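Local coordinates for protein truncated hemoglobin 4 (Chlamydomonas reinhardtii, PDB 6BME) that binds heme b as a 2-on-2 truncated globin domain with protein ligands on both sides of the iron, and probably also binds oxygen, at residues A[97-101]-A[102-106]; A[49-53]-A[54-58]; A[112-115]-A[116-119]. All blocks are in the same frame, centred on the assembly; numbering follows the deposited sequence.

Interaction 1. Residues A[97-101]-A[102-106]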
loop_
_atom_site.group_PDB
_atom_site.type_symbol
_atom_site.label_atom_id
_atom_site.label_comp_id
_atom_site.label_asym_id
_atom_site.label_seq_id
_atom_site.Cartn_x
_atom_site.Cartn_y
_atom_site.Cartn_z
ATOM N N MET A 97 10.752 2.659 11.228
ATOM C CA MET A 97 10.840 1.448 12.030
ATOM C C MET A 97 12.240 0.841 12.021
ATOM O O MET A 97 12.434 -0.256 12.557
ATOM C CB MET A 97 9.814 0.432 11.535
ATOM C CG MET A 97 8.368 0.888 11.728
ATOM S SD MET A 97 7.914 1.029 13.464
ATOM C CE MET A 97 8.351 -0.600 14.050
ATOM N N GLY A 98 13.217 1.528 11.431
ATOM C CA GLY A 98 14.566 1.005 11.383
ATOM C C GLY A 98 14.782 -0.131 10.411
ATOM O O GLY A 98 15.700 -0.923 10.605
ATOM N N VAL A 99 13.963 -0.241 9.371
ATOM C CA VAL A 99 14.171 -1.262 8.349
ATOM C C VAL A 99 15.327 -0.843 7.450
ATOM O O VAL A 99 15.454 0.329 7.085
ATOM C CB VAL A 99 12.880 -1.490 7.543
ATOM C CG1 VAL A 99 13.123 -2.462 6.403
ATOM C CG2 VAL A 99 11.771 -2.002 8.460
ATOM N N GLY A 100 16.179 -1.801 7.087
ATOM C CA GLY A 100 17.392 -1.485 6.366
ATOM C C GLY A 100 17.187 -1.285 4.878
ATOM O O GLY A 100 16.123 -1.551 4.320
ATOM N N GLN A 101 18.265 -0.837 4.230
ATOM C CA GLN A 101 18.192 -0.364 2.851
ATOM C C GLN A 101 17.917 -1.488 1.863
ATOM O O GLN A 101 17.238 -1.269 0.853
ATOM C CB GLN A 101 19.496 0.351 2.477
ATOM C CG GLN A 101 19.490 0.974 1.091
ATOM C CD GLN A 101 18.520 2.128 0.996
ATOM O OE1 GLN A 101 18.591 3.079 1.778
ATOM N NE2 GLN A 101 17.594 2.048 0.042
ATOM N N GLU A 102 18.451 -2.685 2.112
ATOM C CA GLU A 102 18.209 -3.788 1.191
ATOM C C GLU A 102 16.724 -4.128 1.135
ATOM O O GLU A 102 16.168 -4.351 0.050
ATOM C CB GLU A 102 19.040 -5.002 1.601
ATOM C CG GLU A 102 19.140 -6.065 0.514
ATOM C CD GLU A 102 20.260 -7.064 0.768
ATOM O OE1 GLU A 102 21.260 -6.692 1.413
ATOM O OE2 GLU A 102 20.136 -8.225 0.327
ATOM N N LEU A 103 16.055 -4.136 2.295
ATOM C CA LEU A 103 14.614 -4.382 2.323
ATOM C C LEU A 103 13.830 -3.218 1.723
ATOM O O LEU A 103 12.824 -3.435 1.036
ATOM C CB LEU A 103 14.161 -4.661 3.757
ATOM C CG LEU A 103 14.582 -6.009 4.359
ATOM C CD1 LEU A 103 14.135 -6.127 5.812
ATOM C CD2 LEU A 103 14.016 -7.159 3.534
ATOM N N ILE A 104 14.266 -1.974 1.966
ATOM C CA ILE A 104 13.623 -0.827 1.321
ATOM C C ILE A 104 13.634 -0.994 -0.192
ATOM O O ILE A 104 12.608 -0.822 -0.863
ATOM C CB ILE A 104 14.315 0.490 1.719
ATOM C CG1 ILE A 104 14.313 0.673 3.224
ATOM C CG2 ILE A 104 13.630 1.685 1.023
ATOM C CD1 ILE A 104 12.984 0.587 3.803
ATOM N N ASP A 105 14.810 -1.285 -0.751
ATOM C CA ASP A 105 14.946 -1.400 -2.199
ATOM C C ASP A 105 14.036 -2.486 -2.744
ATOM O O ASP A 105 13.395 -2.307 -3.787
ATOM C CB ASP A 105 16.405 -1.686 -2.573
ATOM C CG ASP A 105 17.309 -0.455 -2.437
ATOM O OD1 ASP A 105 16.804 0.684 -2.509
ATOM O OD2 ASP A 105 18.539 -0.626 -2.271
ATOM N N GLU A 106 13.961 -3.621 -2.045
ATOM C CA GLU A 106 13.105 -4.711 -2.489
ATOM C C GLU A 106 11.647 -4.266 -2.533
ATOM O O GLU A 106 10.945 -4.485 -3.527
ATOM C CB GLU A 106 13.291 -5.921 -1.567
ATOM C CG GLU A 106 12.225 -6.982 -1.749
ATOM C CD GLU A 106 12.395 -8.178 -0.816
ATOM O OE1 GLU A 106 13.439 -8.269 -0.119
ATOM O OE2 GLU A 106 11.475 -9.023 -0.792
#
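G100 O accepts the backbone N-H of I104 at the start of helix 101-114. G100 is the N-cap of this helix. The contact forms the corner between helices 80-96 and 101-114, the G and H helices of the 2-on-2 globin fold. The bond from I104 N to G100 O is 3.0 Å long. Next comes D105 N, which bonds to Q101 O at 2.9 Å. E106 N continues the pattern to E102 O. G100 has no side chain to cap the N-H groups of the first turn; its carbonyl accepts the first i+4 bond.

Before the corner, helix 80-96 ends in a Schellman motif. G98 is its C-prime residue, with positive phi, and V99 N is satisfied by L94 O. V99 then packs on the new helix. Its CG1, set anti to the backbone N (chi1 175°), touches L103 CB at 3.6 Å, and the two side chains cross at about a right angle. The same CG1 lies 4.0 Å from I104 CD1. V99 and I104 both also rest on L94. I104 CG1 packs closely on the N-cap carbonyl, 3.1 Å from G100 O.

On the exposed side, Q101 holds D105 a second time. The Q101 chain bends at chi2 (67°), which brings the amide over D105, one turn further along the helix. NE2 donates to D105 OD1 at 3.0 Å. D105 OD1 sits near the amide plane of Q101, but Q101 NE2 meets D105 OD1 from above the carboxylate, 54° out of its plane.

Interaction 2. Residues A[49-53]-A[54-58]. With HEM (protoporphyrin IX containing Fe), chain C; SO4 (sulfate ion), chain D.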
loop_
_atom_site.group_PDB
_atom_site.type_symbol
_atom_site.label_atom_id
_atom_site.label_comp_id
_atom_site.label_asym_id
_atom_site.label_seq_id
_atom_site.Cartn_x
_atom_site.Cartn_y
_atom_site.Cartn_z
ATOM N N PHE A 49 -0.931 -5.263 2.041
ATOM C CA PHE A 49 -0.031 -4.369 1.306
ATOM C C PHE A 49 1.410 -4.610 1.730
ATOM O O PHE A 49 2.305 -4.791 0.892
ATOM C CB PHE A 49 -0.448 -2.911 1.570
ATOM C CG PHE A 49 0.296 -1.864 0.761
ATOM C CD1 PHE A 49 1.656 -1.637 0.945
ATOM C CD2 PHE A 49 -0.396 -1.036 -0.109
ATOM C CE1 PHE A 49 2.333 -0.652 0.209
ATOM C CE2 PHE A 49 0.262 -0.054 -0.846
ATOM C CZ PHE A 49 1.634 0.139 -0.680
ATOM N N LEU A 50 1.646 -4.635 3.043
ATOM C CA LEU A 50 2.983 -4.884 3.567
ATOM C C LEU A 50 3.482 -6.268 3.166
ATOM O O LEU A 50 4.632 -6.430 2.746
ATOM C CB LEU A 50 2.966 -4.718 5.089
ATOM C CG LEU A 50 4.220 -5.109 5.872
ATOM C CD1 LEU A 50 5.406 -4.261 5.439
ATOM C CD2 LEU A 50 3.948 -4.919 7.355
ATOM N N ALA A 51 2.628 -7.287 3.301
ATOM C CA ALA A 51 3.023 -8.632 2.896
ATOM C C ALA A 51 3.367 -8.681 1.406
ATOM O O ALA A 51 4.371 -9.287 1.010
ATOM C CB ALA A 51 1.905 -9.621 3.238
ATOM N N TYR A 52 2.557 -8.020 0.570
ATOM C CA TYR A 52 2.799 -8.002 -0.872
ATOM C C TYR A 52 4.128 -7.337 -1.211
ATOM O O TYR A 52 4.893 -7.845 -2.042
ATOM C CB TYR A 52 1.648 -7.282 -1.585
ATOM C CG TYR A 52 1.774 -7.309 -3.090
ATOM C CD1 TYR A 52 1.463 -8.456 -3.812
ATOM C CD2 TYR A 52 2.210 -6.188 -3.791
ATOM C CE1 TYR A 52 1.586 -8.488 -5.193
ATOM C CE2 TYR A 52 2.334 -6.212 -5.171
ATOM C CZ TYR A 52 2.018 -7.361 -5.863
ATOM O OH TYR A 52 2.141 -7.384 -7.230
ATOM N N ALA A 53 4.424 -6.204 -0.576
ATOM C CA ALA A 53 5.688 -5.521 -0.844
ATOM C C ALA A 53 6.890 -6.436 -0.612
ATOM O O ALA A 53 7.936 -6.268 -1.253
ATOM C CB ALA A 53 5.792 -4.258 0.014
ATOM N N PHE A 54 6.762 -7.422 0.275
ATOM C CA PHE A 54 7.870 -8.316 0.585
ATOM C C PHE A 54 7.638 -9.737 0.096
ATOM O O PHE A 54 8.248 -10.671 0.621
ATOM C CB PHE A 54 8.148 -8.286 2.084
ATOM C CG PHE A 54 8.730 -6.990 2.523
ATOM C CD1 PHE A 54 10.028 -6.660 2.163
ATOM C CD2 PHE A 54 7.968 -6.068 3.222
ATOM C CE1 PHE A 54 10.569 -5.455 2.525
ATOM C CE2 PHE A 54 8.509 -4.854 3.595
ATOM C CZ PHE A 54 9.815 -4.552 3.248
ATOM N N GLY A 55 6.784 -9.909 -0.911
ATOM C CA GLY A 55 6.578 -11.214 -1.522
ATOM C C GLY A 55 6.055 -12.281 -0.587
ATOM O O GLY A 55 6.323 -13.468 -0.802
ATOM N N ALA A 56 5.298 -11.897 0.442
ATOM C CA ALA A 56 4.752 -12.848 1.398
ATOM C C ALA A 56 3.299 -13.217 1.116
ATOM O O ALA A 56 2.723 -14.005 1.869
ATOM C CB ALA A 56 4.878 -12.304 2.825
ATOM N N THR A 57 2.692 -12.679 0.066
ATOM C CA THR A 57 1.359 -13.107 -0.328
ATOM C C THR A 57 1.461 -14.270 -1.315
ATOM O O THR A 57 2.478 -14.460 -1.984
ATOM C CB THR A 57 0.568 -11.962 -0.963
ATOM O OG1 THR A 57 1.238 -11.528 -2.145
ATOM C CG2 THR A 57 0.434 -10.781 -0.019
ATOM N N THR A 58 0.384 -15.046 -1.412
ATOM C CA THR A 58 0.356 -16.169 -2.344
ATOM C C THR A 58 -0.752 -16.087 -3.388
ATOM O O THR A 58 -0.573 -16.615 -4.489
ATOM C CB THR A 58 0.228 -17.502 -1.583
ATOM O OG1 THR A 58 -0.978 -17.510 -0.811
ATOM C CG2 THR A 58 1.408 -17.686 -0.652
HETATM C CHA HEM C . -8.257 -1.948 -0.888
HETATM C CHB HEM C . -3.624 -3.187 -1.485
HETATM C CHC HEM C . -2.863 1.140 -3.519
HETATM C CHD HEM C . -6.878 2.703 -1.346
HETATM C C1A HEM C . -7.114 -2.717 -0.885
HETATM C C2A HEM C . -6.951 -4.097 -0.444
HETATM C C3A HEM C . -5.652 -4.409 -0.613
HETATM C C4A HEM C . -4.960 -3.263 -1.157
HETATM C CMA HEM C . -4.942 -5.745 -0.316
HETATM C CAA HEM C . -8.062 -5.045 0.108
HETATM C CBA HEM C . -8.703 -4.496 1.384
HETATM C CGA HEM C . -9.625 -5.498 2.053
HETATM O O1A HEM C . -10.649 -5.919 1.427
HETATM O O2A HEM C . -9.334 -5.852 3.233
HETATM C C1B HEM C . -3.045 -2.167 -2.214
HETATM C C2B HEM C . -1.800 -2.224 -2.953
HETATM C C3B HEM C . -1.613 -1.023 -3.520
HETATM C C4B HEM C . -2.710 -0.170 -3.133
HETATM C CMB HEM C . -0.885 -3.465 -3.086
HETATM C CAB HEM C . -0.448 -0.514 -4.402
HETATM C CBB HEM C . 0.774 -1.046 -4.401
HETATM C C1C HEM C . -3.836 1.970 -3.028
HETATM C C2C HEM C . -3.866 3.397 -3.160
HETATM C C3C HEM C . -4.953 3.855 -2.545
HETATM C C4C HEM C . -5.674 2.709 -2.015
HETATM C CMC HEM C . -2.778 4.230 -3.871
HETATM C CAC HEM C . -5.337 5.344 -2.445
HETATM C CBC HEM C . -5.926 5.823 -1.346
HETATM C C1D HEM C . -7.638 1.571 -1.106
HETATM C C2D HEM C . -9.013 1.540 -0.652
HETATM C C3D HEM C . -9.381 0.266 -0.522
HETATM C C4D HEM C . -8.261 -0.565 -0.892
HETATM C CMD HEM C . -9.864 2.787 -0.353
HETATM C CAD HEM C . -10.748 -0.294 -0.032
HETATM C CBD HEM C . -11.774 -0.248 -1.155
HETATM C CGD HEM C . -13.083 -0.749 -0.590
HETATM O O1D HEM C . -13.063 -1.719 0.209
HETATM O O2D HEM C . -14.141 -0.189 -0.953
HETATM N NA HEM C . -5.885 -2.252 -1.291
HETATM N NB HEM C . -3.580 -0.895 -2.349
HETATM N NC HEM C . -4.957 1.586 -2.336
HETATM N ND HEM C . -7.209 0.261 -1.257
HETATM FE FE HEM C . -5.397 -0.311 -1.793
HETATM S S SO4 D . -2.547 -13.950 0.506
HETATM O O1 SO4 D . -1.242 -14.510 0.807
HETATM O O2 SO4 D . -3.590 -14.899 0.914
HETATM O O3 SO4 D . -2.679 -13.744 -0.940
HETATM O O4 SO4 D . -2.702 -12.687 1.230
#
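A56 N bonds to A51 O and G55 N to Y52 O, the two bonds of a Schellman motif that ends helix 39-53. G55, with positive phi, is the C-prime residue. At the start of the segment, F49 belongs to the heme pocket, and its CD2 lies 3.4 Å from C2B of the heme. L50 CD1 meets the ring edge of F54, in the ring plane, 3.7 Å from F54 CE2. A51 O is gripped by two donors from opposite faces of its plane, F54 N at 3.1 Å and A56 N at 2.8 Å. A51 CB packs on T57 CG2. The Y52 ring takes T57 OG1 at its edge, 3.5 Å from Y52 CD1. A53 CB touches F90. With F54 CG beside the backbone N (chi1 -70°), F54 CD2 lies 3.4 Å from L50 O. The ring also packs on L3, L94 and L103. With an alanine in place of F54, L50 CD1 and these leucines would probably lose their common neighbour and a gap would open between them. Past the turn sits a sulfate, probably from the crystallisation liquor, also bonded by R48 and H59. T58 N donates to sulfate O1 at 2.8 Å.

Interaction 3. Residues A[112-115]-A[116-119]. With HEM (protoporphyrin IX containing Fe), chain C.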
loop_
_atom_site.group_PDB
_atom_site.type_symbol
_atom_site.label_atom_id
_atom_site.label_comp_id
_atom_site.label_asym_id
_atom_site.label_seq_id
_atom_site.Cartn_x
_atom_site.Cartn_y
_atom_site.Cartn_z
ATOM N N ILE A 112 7.118 -0.050 -7.555
ATOM C CA ILE A 112 7.340 0.476 -8.898
ATOM C C ILE A 112 6.733 -0.462 -9.935
ATOM O O ILE A 112 6.150 -0.019 -10.933
ATOM C CB ILE A 112 8.844 0.703 -9.136
ATOM C CG1 ILE A 112 9.380 1.827 -8.242
ATOM C CG2 ILE A 112 9.131 1.017 -10.603
ATOM C CD1 ILE A 112 8.718 3.169 -8.472
ATOM N N GLY A 113 6.833 -1.771 -9.698
ATOM C CA GLY A 113 6.292 -2.741 -10.638
ATOM C C GLY A 113 4.791 -2.648 -10.839
ATOM O O GLY A 113 4.293 -2.946 -11.926
ATOM N N VAL A 114 4.045 -2.237 -9.806
ATOM C CA VAL A 114 2.590 -2.168 -9.922
ATOM C C VAL A 114 2.075 -0.749 -10.138
ATOM O O VAL A 114 0.863 -0.572 -10.369
ATOM C CB VAL A 114 1.895 -2.808 -8.699
ATOM C CG1 VAL A 114 2.131 -4.297 -8.706
ATOM C CG2 VAL A 114 2.407 -2.197 -7.401
ATOM N N ARG A 115 2.944 0.256 -10.090
ATOM C CA ARG A 115 2.527 1.628 -10.372
ATOM C C ARG A 115 1.738 1.777 -11.672
ATOM O O ARG A 115 0.715 2.481 -11.655
ATOM C CB ARG A 115 3.760 2.544 -10.370
ATOM C CG ARG A 115 3.456 4.040 -10.549
ATOM C CD ARG A 115 4.724 4.880 -10.314
ATOM N NE ARG A 115 4.466 6.324 -10.364
ATOM C CZ ARG A 115 4.371 7.036 -11.485
ATOM N NH1 ARG A 115 4.518 6.455 -12.673
ATOM N NH2 ARG A 115 4.135 8.340 -11.423
ATOM N N PRO A 116 2.123 1.163 -12.801
ATOM C CA PRO A 116 1.343 1.353 -14.039
ATOM C C PRO A 116 -0.123 0.956 -13.937
ATOM O O PRO A 116 -0.921 1.422 -14.757
ATOM C CB PRO A 116 2.088 0.473 -15.048
ATOM C CG PRO A 116 3.480 0.483 -14.560
ATOM C CD PRO A 116 3.366 0.420 -13.074
ATOM N N LEU A 117 -0.513 0.123 -12.968
ATOM C CA LEU A 117 -1.922 -0.229 -12.822
ATOM C C LEU A 117 -2.749 0.894 -12.214
ATOM O O LEU A 117 -3.977 0.769 -12.137
ATOM C CB LEU A 117 -2.072 -1.481 -11.956
ATOM C CG LEU A 117 -1.121 -2.644 -12.271
ATOM C CD1 LEU A 117 -1.189 -3.701 -11.179
ATOM C CD2 LEU A 117 -1.410 -3.244 -13.642
ATOM N N PHE A 118 -2.110 1.961 -11.753
ATOM C CA PHE A 118 -2.808 3.113 -11.206
ATOM C C PHE A 118 -2.774 4.297 -12.154
ATOM O O PHE A 118 -3.112 5.415 -11.753
ATOM C CB PHE A 118 -2.229 3.465 -9.835
ATOM C CG PHE A 118 -2.586 2.456 -8.786
ATOM C CD1 PHE A 118 -1.855 1.285 -8.662
ATOM C CD2 PHE A 118 -3.712 2.641 -7.980
ATOM C CE1 PHE A 118 -2.200 0.319 -7.707
ATOM C CE2 PHE A 118 -4.068 1.690 -7.029
ATOM C CZ PHE A 118 -3.311 0.519 -6.897
ATOM N N ASP A 119 -2.413 4.063 -13.412
ATOM C CA ASP A 119 -2.459 5.091 -14.440
ATOM C C ASP A 119 -3.891 5.223 -14.958
ATOM O O ASP A 119 -4.393 4.315 -15.637
ATOM C CB ASP A 119 -1.490 4.742 -15.571
ATOM C CG ASP A 119 -1.433 5.805 -16.658
ATOM O OD1 ASP A 119 -2.291 6.718 -16.697
ATOM O OD2 ASP A 119 -0.512 5.712 -17.490
HETATM C CHA HEM C . -8.257 -1.948 -0.888
HETATM C CHB HEM C . -3.624 -3.187 -1.485
HETATM C CHC HEM C . -2.863 1.140 -3.519
HETATM C CHD HEM C . -6.878 2.703 -1.346
HETATM C C1A HEM C . -7.114 -2.717 -0.885
HETATM C C2A HEM C . -6.951 -4.097 -0.444
HETATM C C3A HEM C . -5.652 -4.409 -0.613
HETATM C C4A HEM C . -4.960 -3.263 -1.157
HETATM C CMA HEM C . -4.942 -5.745 -0.316
HETATM C CAA HEM C . -8.062 -5.045 0.108
HETATM C CBA HEM C . -8.703 -4.496 1.384
HETATM C CGA HEM C . -9.625 -5.498 2.053
HETATM O O1A HEM C . -10.649 -5.919 1.427
HETATM O O2A HEM C . -9.334 -5.852 3.233
HETATM C C1B HEM C . -3.045 -2.167 -2.214
HETATM C C2B HEM C . -1.800 -2.224 -2.953
HETATM C C3B HEM C . -1.613 -1.023 -3.520
HETATM C C4B HEM C . -2.710 -0.170 -3.133
HETATM C CMB HEM C . -0.885 -3.465 -3.086
HETATM C CAB HEM C . -0.448 -0.514 -4.402
HETATM C CBB HEM C . 0.774 -1.046 -4.401
HETATM C C1C HEM C . -3.836 1.970 -3.028
HETATM C C2C HEM C . -3.866 3.397 -3.160
HETATM C C3C HEM C . -4.953 3.855 -2.545
HETATM C C4C HEM C . -5.674 2.709 -2.015
HETATM C CMC HEM C . -2.778 4.230 -3.871
HETATM C CAC HEM C . -5.337 5.344 -2.445
HETATM C CBC HEM C . -5.926 5.823 -1.346
HETATM C C1D HEM C . -7.638 1.571 -1.106
HETATM C C2D HEM C . -9.013 1.540 -0.652
HETATM C C3D HEM C . -9.381 0.266 -0.522
HETATM C C4D HEM C . -8.261 -0.565 -0.892
HETATM C CMD HEM C . -9.864 2.787 -0.353
HETATM C CAD HEM C . -10.748 -0.294 -0.032
HETATM C CBD HEM C . -11.774 -0.248 -1.155
HETATM C CGD HEM C . -13.083 -0.749 -0.590
HETATM O O1D HEM C . -13.063 -1.719 0.209
HETATM O O2D HEM C . -14.141 -0.189 -0.953
HETATM N NA HEM C . -5.885 -2.252 -1.291
HETATM N NB HEM C . -3.580 -0.895 -2.349
HETATM N NC HEM C . -4.957 1.586 -2.336
HETATM N ND HEM C . -7.209 0.261 -1.257
HETATM FE FE HEM C . -5.397 -0.311 -1.793
#
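V114 O receives the N-H of L117 at 3.0 Å and also lies at the edge of the F118 ring, in the ring plane, 3.7 Å from F118 CD1. This is the tight, buried side. F118 CZ comes within 3.5 Å of the heme meso carbon CHC, and V114 CG2 within 3.6 Å of the vinyl carbon CBB. The F118 ring also meets H69, the axial iron ligand, edge-to-face. L117 CD1 packs more loosely, 4.1 Å from V114 CB, and the side chain reaches V66.

A short 3-10 segment carries the chain on from the C-terminal part of helix 101-114. Its bonds span three residues: L117 N to V114 O, and F118 N to R115 O at 2.9 Å. P116 has no N-H to give I112 O; instead its CD sits 3.5 Å from that oxygen.

By contrast, I112, G113 and P116 are exposed. R115 is only partly so: its extended chain lies on L80 and F83, and its NE forms a salt bridge with D84 OD1 on helix 80-96. D119 OD1 takes the backbone N of E121.

In the fold
All three contacts are local, so none closes a long loop, and none nests in or crosses another. From the N terminus, interaction 2 comes first and ends helix 39-53. Interaction 1 follows and turns the chain from helix 80-96 into helix 101-114. Interaction 3 lies at the far end of that last helix, its centre 21 Å from that of interaction 1. Interaction 2 bridges the other two. F54 CE1 lies 3.4 Å from L103 O of interaction 1, and Y52 OH lies 3.4 Å from V114 CG1 of interaction 3. The end of helix 39-53 and the turn after it thereby touch helix 101-114 near both its ends. Interactions 2 and 3 also share the heme.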